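Local coordinates for protein putative amidohydrolase (Unidentified, PDB 3FEQ) that probably cleaves dipeptides that end in proline as a prolidase, a zinc-binding member of the amidohydrolase superfamily, at residues 189-194 with 226-231; 205-210 with 235-240; 109-114 with 127-132. All blocks are in the same frame, centred on the assembly; numbering follows the deposited sequence.

All three contacts lie in the TIM-barrel domain of the amidohydrolase family. Contact 3 closes first along the chain, within the unit of strand 102-107, helix 113-120 and strand 128-129. Contacts 1 and 2 follow and alternate: strand 189-192, loop 205-210, strand 228-234 and helix 235-243 come in that order. Their centres lie about 12 Å apart, and they meet where Gln208 N probably hydrogen-bonds to Ala193 O, just past strand 189-192. Contacts 2 and 3 do not touch, with nearest atoms about 12 Å apart. Contact 1, which holds the zinc ligand His231, thus joins them: it touches both loop 205-210, which reaches a second subunit, and Ser132 of contact 3, centred about 15 Å away.

Contact 1: 189-194 with 226-231. With ZN (zinc ion), chain V.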
loop_
_atom_site.group_PDB
_atom_site.type_symbol
_atom_site.label_atom_id
_atom_site.label_comp_id
_atom_site.label_asym_id
_atom_site.label_seq_id
_atom_site.Cartn_x
_atom_site.Cartn_y
_atom_site.Cartn_z
ATOM N N ILE C 189 19.466 -22.196 -11.410
ATOM C CA ILE C 189 18.125 -21.649 -11.516
ATOM C C ILE C 189 17.245 -22.576 -12.312
ATOM O O ILE C 189 17.654 -23.010 -13.380
ATOM C CB ILE C 189 18.136 -20.287 -12.195
ATOM C CG1 ILE C 189 18.970 -19.275 -11.386
ATOM C CG2 ILE C 189 16.714 -19.804 -12.404
ATOM C CD1 ILE C 189 18.421 -18.995 -9.977
ATOM N N LYS C 190 16.064 -22.905 -11.772
ATOM C CA LYS C 190 15.079 -23.759 -12.442
ATOM C C LYS C 190 13.925 -22.901 -12.921
ATOM O O LYS C 190 13.459 -22.027 -12.194
ATOM C CB LYS C 190 14.559 -24.846 -11.486
ATOM C CG LYS C 190 13.184 -25.488 -11.863
ATOM C CD LYS C 190 13.297 -26.927 -12.405
ATOM C CE LYS C 190 12.008 -27.398 -13.105
ATOM N NZ LYS C 190 11.349 -28.587 -12.456
ATOM N N ILE C 191 13.489 -23.127 -14.160
ATOM C CA ILE C 191 12.312 -22.461 -14.721
ATOM C C ILE C 191 11.410 -23.493 -15.409
ATOM O O ILE C 191 11.859 -24.573 -15.799
ATOM C CB ILE C 191 12.701 -21.345 -15.739
ATOM C CG1 ILE C 191 13.146 -21.936 -17.083
ATOM C CG2 ILE C 191 13.808 -20.453 -15.186
ATOM C CD1 ILE C 191 13.310 -20.884 -18.177
ATOM N N MET C 192 10.136 -23.157 -15.541
ATOM C CA MET C 192 9.231 -23.929 -16.364
ATOM C C MET C 192 9.084 -23.255 -17.738
ATOM O O MET C 192 8.580 -22.141 -17.832
ATOM C CB MET C 192 7.879 -24.049 -15.665
ATOM C CG MET C 192 7.967 -24.232 -14.153
ATOM S SD MET C 192 8.616 -25.834 -13.675
ATOM C CE MET C 192 7.801 -26.066 -12.080
ATOM N N ALA C 193 9.544 -23.926 -18.795
ATOM C CA ALA C 193 9.481 -23.391 -20.167
ATOM C C ALA C 193 8.444 -24.080 -21.039
ATOM O O ALA C 193 8.464 -23.938 -22.260
ATOM C CB ALA C 193 10.831 -23.467 -20.839
ATOM N N SER C 194 7.520 -24.784 -20.397
ATOM C CA SER C 194 6.541 -25.609 -21.083
ATOM C C SER C 194 5.402 -25.982 -20.116
ATOM O O SER C 194 5.565 -25.928 -18.887
ATOM C CB SER C 194 7.243 -26.869 -21.616
ATOM O OG SER C 194 6.363 -27.775 -22.249
ATOM N N THR C 226 26.566 -19.473 -12.769
ATOM C CA THR C 226 25.873 -20.739 -12.852
ATOM C C THR C 226 25.083 -20.838 -14.185
ATOM O O THR C 226 25.406 -20.144 -15.149
ATOM C CB THR C 226 24.989 -20.960 -11.593
ATOM O OG1 THR C 226 24.555 -22.329 -11.522
ATOM C CG2 THR C 226 23.782 -20.021 -11.590
ATOM N N TYR C 227 24.066 -21.699 -14.225
ATOM C CA TYR C 227 23.275 -21.967 -15.411
ATOM C C TYR C 227 21.777 -22.097 -15.061
ATOM O O TYR C 227 21.394 -22.170 -13.899
ATOM C CB TYR C 227 23.751 -23.281 -16.046
ATOM C CG TYR C 227 23.587 -24.467 -15.117
ATOM C CD1 TYR C 227 22.457 -25.264 -15.168
ATOM C CD2 TYR C 227 24.524 -24.740 -14.137
ATOM C CE1 TYR C 227 22.279 -26.331 -14.291
ATOM C CE2 TYR C 227 24.346 -25.802 -13.259
ATOM C CZ TYR C 227 23.213 -26.584 -13.338
ATOM O OH TYR C 227 23.035 -27.630 -12.458
ATOM N N VAL C 228 20.950 -22.190 -16.090
ATOM C CA VAL C 228 19.524 -22.406 -15.949
ATOM C C VAL C 228 19.178 -23.831 -16.377
ATOM O O VAL C 228 19.596 -24.285 -17.441
ATOM C CB VAL C 228 18.757 -21.451 -16.876
ATOM C CG1 VAL C 228 17.320 -21.893 -17.050
ATOM C CG2 VAL C 228 18.826 -20.063 -16.359
ATOM N N MET C 229 18.429 -24.538 -15.540
ATOM C CA MET C 229 17.780 -25.783 -15.947
ATOM C C MET C 229 16.329 -25.475 -16.279
ATOM O O MET C 229 15.746 -24.566 -15.700
ATOM C CB MET C 229 17.875 -26.850 -14.846
ATOM C CG MET C 229 17.426 -26.419 -13.447
ATOM S SD MET C 229 17.867 -27.645 -12.201
ATOM C CE MET C 229 16.636 -28.856 -12.614
ATOM N N ALA C 230 15.743 -26.222 -17.205
ATOM C CA ALA C 230 14.476 -25.811 -17.794
ATOM C C ALA C 230 13.568 -26.979 -18.127
ATOM O O ALA C 230 13.962 -27.929 -18.794
ATOM C CB ALA C 230 14.720 -24.960 -19.027
ATOM N N HIS C 231 12.335 -26.894 -17.662
ATOM C CA HIS C 231 11.387 -27.977 -17.813
ATOM C C HIS C 231 10.693 -27.787 -19.156
ATOM O O HIS C 231 10.148 -26.718 -19.433
ATOM C CB HIS C 231 10.399 -27.944 -16.641
ATOM C CG HIS C 231 9.114 -28.662 -16.902
ATOM N ND1 HIS C 231 8.783 -29.841 -16.269
ATOM C CD2 HIS C 231 8.044 -28.329 -17.660
ATOM C CE1 HIS C 231 7.583 -30.228 -16.660
ATOM N NE2 HIS C 231 7.113 -29.328 -17.506
HETATM ZN ZN ZN V . 9.484 -30.489 -14.187
#
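Ile189 and Val228 begin a parallel pairing that continues through Lys190 and Met229, Ile191 and Ala230, to Met192 and His231. The strand axes approach to 4.7 Å with a twist of 25°. Five backbone hydrogen bonds join the two segments, from Ile189 N to Tyr227 O at one end to Ala193 N to His231 O at the other, the latter 2.9 Å long. On the face of Ile191, the CG1 branch lies 3.9 Å from Ala230 CB and reaches Val228 CG1; Ile217 of helix 211-223 covers this side. The opposite face carries Lys190, Met229, Met192 and His231. Lys190 slants across Met229, CB to CG 3.8 Å, and its CE lies 3.9 Å from His231 CB. The Met192 sulfur approaches the His231 ring obliquely, SD 4.8 Å from its centroid. His231 binds a zinc ion through ND1 at 2.3 Å, a metal shared with His251, while NE2 is hydrogen-bonded to Gly195 O, which fixes the rotation of the imidazole. Lys190 NZ stands 3.2 Å from the same zinc without being modelled as a ligand, and a second zinc ion lies similarly close to the lysine side chain. In many binuclear amidohydrolases a carboxylated lysine bridges two metals; Lys190 is placed consistently with that role, although deposited unmodified. Strand pairing thus puts a zinc ligand and a probable active-site lysine on one face, two residues apart in register.

Contact 2: 205-210 with 235-240; sequences ANTQYS and GRAIAR
Two guanidinium groups meet Thr207, each with one face turned to it. Over a face of Arg240 lies Thr207 OG1, 3.7 Å above the plane and displaced toward the rim, while the carbonyl oxygen of Gln208 sits at the edge of the group, near its plane. Over a face of Arg236 lies the Thr207 methyl, with CG2 3.8 Å from Arg236 CZ; here the side chains cross at about a right angle. The methyl also reaches the helix surface, 4.1 Å from Ala237 CB. Thr207 CB in turn comes within 3.6 Å of Arg240 NE. These positions follow from the threonine rotamer, in which OG1 stands between the backbone N and the carbonyl carbon (chi1 65°) and CG2 beside the backbone N. The weak hydrogen bond from Arg240 NH1 to Gln208 O, 3.3 Å, is uncertain because the placement of NH1 is doubtful. Arg236 has a firmer polar partner outside the contact: NH2 bonds to Asn225 OD1 of the second subunit, whose Ala223 packs on Thr207. Two arginines from the first turns of helix 235-243 thus both pack on one threonine of the loop before helix 211-223. The loop is held to the helix mainly by this packing of Thr207 on the two guanidinium groups, and the bond from Arg236 to the second subunit ties the same spot to a subunit interface.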
loop_
_atom_site.group_PDB
_atom_site.type_symbol
_atom_site.label_atom_id
_atom_site.label_comp_id
_atom_site.label_asym_id
_atom_site.label_seq_id
_atom_site.Cartn_x
_atom_site.Cartn_y
_atom_site.Cartn_z
ATOM N N ALA C 205 1.375 -29.381 -24.492
ATOM C CA ALA C 205 1.788 -28.958 -25.831
ATOM C C ALA C 205 2.351 -27.539 -25.931
ATOM O O ALA C 205 3.134 -27.250 -26.840
ATOM C CB ALA C 205 0.649 -29.149 -26.839
ATOM N N ASN C 206 1.958 -26.646 -25.028
ATOM C CA ASN C 206 2.339 -25.247 -25.216
ATOM C C ASN C 206 3.442 -24.680 -24.329
ATOM O O ASN C 206 3.777 -25.238 -23.289
ATOM C CB ASN C 206 1.130 -24.312 -25.301
ATOM C CG ASN C 206 0.216 -24.420 -24.111
ATOM O OD1 ASN C 206 -0.855 -25.026 -24.194
ATOM N ND2 ASN C 206 0.606 -23.794 -23.004
ATOM N N THR C 207 4.009 -23.570 -24.782
ATOM C CA THR C 207 5.279 -23.065 -24.297
ATOM C C THR C 207 5.016 -22.034 -23.223
ATOM O O THR C 207 3.911 -21.520 -23.112
ATOM C CB THR C 207 6.030 -22.372 -25.431
ATOM O OG1 THR C 207 5.300 -21.200 -25.849
ATOM C CG2 THR C 207 6.196 -23.336 -26.612
ATOM N N GLN C 208 6.033 -21.724 -22.434
ATOM C CA GLN C 208 5.857 -20.829 -21.307
ATOM C C GLN C 208 7.028 -19.870 -21.212
ATOM O O GLN C 208 8.167 -20.272 -21.409
ATOM C CB GLN C 208 5.693 -21.630 -20.007
ATOM C CG GLN C 208 4.270 -22.171 -19.791
ATOM C CD GLN C 208 4.145 -23.045 -18.543
ATOM O OE1 GLN C 208 4.979 -22.982 -17.636
ATOM N NE2 GLN C 208 3.102 -23.872 -18.500
ATOM N N TYR C 209 6.734 -18.605 -20.923
ATOM C CA TYR C 209 7.738 -17.531 -20.861
ATOM C C TYR C 209 8.127 -17.018 -22.242
ATOM O O TYR C 209 8.387 -17.791 -23.162
ATOM C CB TYR C 209 9.000 -17.941 -20.085
ATOM C CG TYR C 209 8.907 -17.747 -18.599
ATOM C CD1 TYR C 209 9.190 -18.787 -17.723
ATOM C CD2 TYR C 209 8.514 -16.524 -18.057
ATOM C CE1 TYR C 209 9.094 -18.617 -16.326
ATOM C CE2 TYR C 209 8.421 -16.339 -16.674
ATOM C CZ TYR C 209 8.708 -17.390 -15.816
ATOM O OH TYR C 209 8.610 -17.205 -14.455
ATOM N N SER C 210 8.197 -15.706 -22.374
ATOM C CA SER C 210 8.695 -15.107 -23.591
ATOM C C SER C 210 10.205 -15.325 -23.698
ATOM O O SER C 210 10.877 -15.562 -22.691
ATOM C CB SER C 210 8.389 -13.627 -23.568
ATOM O OG SER C 210 9.160 -13.016 -22.558
ATOM N N GLY C 235 9.571 -30.616 -28.810
ATOM C CA GLY C 235 10.749 -30.140 -29.538
ATOM C C GLY C 235 10.714 -28.637 -29.729
ATOM O O GLY C 235 11.748 -27.970 -29.736
ATOM N N ARG C 236 9.498 -28.113 -29.846
ATOM C CA ARG C 236 9.249 -26.685 -30.001
ATOM C C ARG C 236 9.677 -25.917 -28.760
ATOM O O ARG C 236 10.463 -24.960 -28.847
ATOM C CB ARG C 236 7.758 -26.446 -30.251
ATOM C CG ARG C 236 7.372 -24.987 -30.486
ATOM C CD ARG C 236 5.876 -24.835 -30.763
ATOM N NE ARG C 236 5.332 -23.626 -30.152
ATOM C CZ ARG C 236 4.063 -23.483 -29.771
ATOM N NH1 ARG C 236 3.642 -22.347 -29.225
ATOM N NH2 ARG C 236 3.203 -24.474 -29.939
ATOM N N ALA C 237 9.140 -26.336 -27.614
ATOM C CA ALA C 237 9.473 -25.757 -26.317
ATOM C C ALA C 237 10.947 -25.947 -25.963
ATOM O O ALA C 237 11.560 -25.077 -25.347
ATOM C CB ALA C 237 8.596 -26.361 -25.241
ATOM N N ILE C 238 11.516 -27.080 -26.364
ATOM C CA ILE C 238 12.918 -27.347 -26.103
ATOM C C ILE C 238 13.821 -26.451 -26.925
ATOM O O ILE C 238 14.746 -25.832 -26.393
ATOM C CB ILE C 238 13.279 -28.801 -26.390
ATOM C CG1 ILE C 238 12.705 -29.702 -25.291
ATOM C CG2 ILE C 238 14.798 -28.947 -26.470
ATOM C CD1 ILE C 238 12.654 -31.174 -25.633
ATOM N N ALA C 239 13.545 -26.379 -28.222
ATOM C CA ALA C 239 14.439 -25.688 -29.130
ATOM C C ALA C 239 14.639 -24.257 -28.659
ATOM O O ALA C 239 15.769 -23.840 -28.404
ATOM C CB ALA C 239 13.909 -25.728 -30.554
ATOM N N ARG C 240 13.535 -23.544 -28.447
ATOM C CA ARG C 240 13.610 -22.127 -28.097
ATOM C C ARG C 240 14.343 -21.884 -26.772
ATOM O O ARG C 240 15.149 -20.953 -26.670
ATOM C CB ARG C 240 12.222 -21.477 -28.102
ATOM C CG ARG C 240 11.206 -22.149 -27.219
ATOM C CD ARG C 240 9.864 -21.509 -27.392
ATOM N NE ARG C 240 9.341 -21.082 -26.109
ATOM C CZ ARG C 240 9.151 -19.812 -25.766
ATOM N NH1 ARG C 240 8.668 -19.524 -24.566
ATOM N NH2 ARG C 240 9.420 -18.831 -26.626
#

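Contact 3: 109-114 with 127-132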
loop_
_atom_site.group_PDB
_atom_site.type_symbol
_atom_site.label_atom_id
_atom_site.label_comp_id
_atom_site.label_asym_id
_atom_site.label_seq_id
_atom_site.Cartn_x
_atom_site.Cartn_y
_atom_site.Cartn_z
ATOM N N GLY C 109 13.684 -27.271 -7.250
ATOM C CA GLY C 109 12.705 -26.348 -6.693
ATOM C C GLY C 109 12.038 -26.921 -5.467
ATOM O O GLY C 109 11.532 -28.029 -5.503
ATOM N N GLY C 110 12.031 -26.144 -4.389
ATOM C CA GLY C 110 11.624 -26.621 -3.080
ATOM C C GLY C 110 12.735 -26.365 -2.083
ATOM O O GLY C 110 12.596 -25.527 -1.194
ATOM N N ALA C 111 13.843 -27.090 -2.224
ATOM C CA ALA C 111 14.896 -27.045 -1.225
ATOM C C ALA C 111 15.688 -25.783 -1.378
ATOM O O ALA C 111 15.973 -25.344 -2.495
ATOM C CB ALA C 111 15.794 -28.234 -1.335
ATOM N N ASP C 112 16.050 -25.217 -0.236
ATOM C CA ASP C 112 16.795 -23.975 -0.164
ATOM C C ASP C 112 18.204 -24.182 0.422
ATOM O O ASP C 112 18.636 -25.303 0.695
ATOM C CB ASP C 112 16.024 -22.982 0.701
ATOM C CG ASP C 112 15.790 -23.497 2.134
ATOM O OD1 ASP C 112 16.134 -24.665 2.434
ATOM O OD2 ASP C 112 15.261 -22.726 2.968
ATOM N N TRP C 113 18.886 -23.073 0.662
ATOM C CA TRP C 113 20.228 -23.085 1.185
ATOM C C TRP C 113 20.247 -23.655 2.597
ATOM O O TRP C 113 21.175 -24.379 2.948
ATOM C CB TRP C 113 20.776 -21.659 1.130
ATOM C CG TRP C 113 22.074 -21.414 1.815
ATOM C CD1 TRP C 113 23.310 -21.471 1.259
ATOM C CD2 TRP C 113 22.257 -20.948 3.159
ATOM N NE1 TRP C 113 24.262 -21.114 2.184
ATOM C CE2 TRP C 113 23.643 -20.794 3.360
ATOM C CE3 TRP C 113 21.384 -20.693 4.226
ATOM C CZ2 TRP C 113 24.183 -20.393 4.586
ATOM C CZ3 TRP C 113 21.918 -20.286 5.443
ATOM C CH2 TRP C 113 23.306 -20.138 5.611
ATOM N N SER C 114 19.206 -23.386 3.385
ATOM C CA SER C 114 19.119 -23.926 4.756
ATOM C C SER C 114 19.209 -25.453 4.803
ATOM O O SER C 114 19.856 -26.013 5.695
ATOM C CB SER C 114 17.846 -23.486 5.494
ATOM O OG SER C 114 17.128 -22.499 4.789
ATOM N N PRO C 127 21.784 -36.698 1.243
ATOM C CA PRO C 127 22.779 -36.372 0.226
ATOM C C PRO C 127 23.121 -34.906 0.299
ATOM O O PRO C 127 22.370 -34.147 0.907
ATOM C CB PRO C 127 22.043 -36.647 -1.088
ATOM C CG PRO C 127 20.857 -37.479 -0.704
ATOM C CD PRO C 127 20.486 -37.053 0.646
ATOM N N ARG C 128 24.245 -34.520 -0.298
ATOM C CA ARG C 128 24.544 -33.115 -0.546
ATOM C C ARG C 128 23.473 -32.605 -1.474
ATOM O O ARG C 128 23.037 -33.325 -2.370
ATOM C CB ARG C 128 25.933 -32.935 -1.172
ATOM C CG ARG C 128 26.222 -31.534 -1.719
ATOM C CD ARG C 128 27.672 -31.369 -2.154
ATOM N NE ARG C 128 28.339 -32.655 -2.306
ATOM C CZ ARG C 128 29.404 -33.035 -1.605
ATOM N NH1 ARG C 128 29.929 -34.237 -1.806
ATOM N NH2 ARG C 128 29.952 -32.212 -0.714
ATOM N N ILE C 129 22.994 -31.393 -1.203
ATOM C CA ILE C 129 21.950 -30.780 -2.009
ATOM C C ILE C 129 22.517 -29.634 -2.865
ATOM O O ILE C 129 23.294 -28.797 -2.382
ATOM C CB ILE C 129 20.784 -30.292 -1.130
ATOM C CG1 ILE C 129 20.257 -31.433 -0.257
ATOM C CG2 ILE C 129 19.640 -29.791 -1.983
ATOM C CD1 ILE C 129 19.355 -30.985 0.892
ATOM N N PHE C 130 22.160 -29.640 -4.149
ATOM C CA PHE C 130 22.342 -28.479 -5.003
ATOM C C PHE C 130 21.005 -27.790 -5.227
ATOM O O PHE C 130 20.300 -28.103 -6.190
ATOM C CB PHE C 130 22.973 -28.876 -6.336
ATOM C CG PHE C 130 24.377 -29.392 -6.210
ATOM C CD1 PHE C 130 24.631 -30.754 -6.183
ATOM C CD2 PHE C 130 25.440 -28.518 -6.109
ATOM C CE1 PHE C 130 25.912 -31.231 -6.043
ATOM C CE2 PHE C 130 26.732 -28.988 -5.978
ATOM C CZ PHE C 130 26.969 -30.344 -5.943
ATOM N N PRO C 131 20.672 -26.817 -4.361
ATOM C CA PRO C 131 19.329 -26.277 -4.321
ATOM C C PRO C 131 19.065 -25.306 -5.468
ATOM O O PRO C 131 19.965 -24.575 -5.901
ATOM C CB PRO C 131 19.292 -25.553 -2.984
ATOM C CG PRO C 131 20.673 -25.089 -2.787
ATOM C CD PRO C 131 21.566 -26.120 -3.422
ATOM N N SER C 132 17.841 -25.341 -5.977
ATOM C CA SER C 132 17.395 -24.382 -6.971
ATOM C C SER C 132 16.694 -23.197 -6.291
ATOM O O SER C 132 16.509 -22.136 -6.897
ATOM C CB SER C 132 16.472 -25.065 -7.993
ATOM O OG SER C 132 17.193 -25.975 -8.825
#
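Pro131 lays its ring against the backbone ahead of helix 113-120: CB is 3.4 Å from Ala111 O and 3.7 Å from Asp112 O, and CG reaches the Asp112 carbonyl group. The carbonyl oxygens thus meet the carbon side of the pyrrolidine, and no hydrogen bond joins the two segments. Beside this, Ala111 points toward residues 127-132, and its CB meets Ile129 CG2 at 4.2 Å. The isoleucine torsion sets that methyl anti to the backbone N and leaves CG1 beside it (chi1 -54°). Ile129 also rests on Leu115 of the helix and Leu94 of helix 90-99, so the small alanine methyl joins a larger apolar layer. At the other end, Ser132 CB lies 3.6 Å from Gly109 N, while the serine hydroxyl is hydrogen-bonded to Asp107 O and to Gln188 NE2. Gly109 adopts backbone angles at which a CB would collide with the preceding carbonyl, and its O accepts a hydrogen bond from the zinc ligand His67 through ND1, a second-shell contact that probably helps orient that imidazole. Asp112 occupies the N-cap: OD1 is bonded to Leu115 N, and Ser114 OG donates to OD2 at 2.6 Å from above the carboxylate plane. The capped helix start therefore sits beside residues 129-132. This belongs to the beta-alpha-beta crossover of a TIM barrel, in which strand 102-107 runs into helix 113-120 and returns as the parallel strand 128-129, with the loop after the first strand reaching the zinc site.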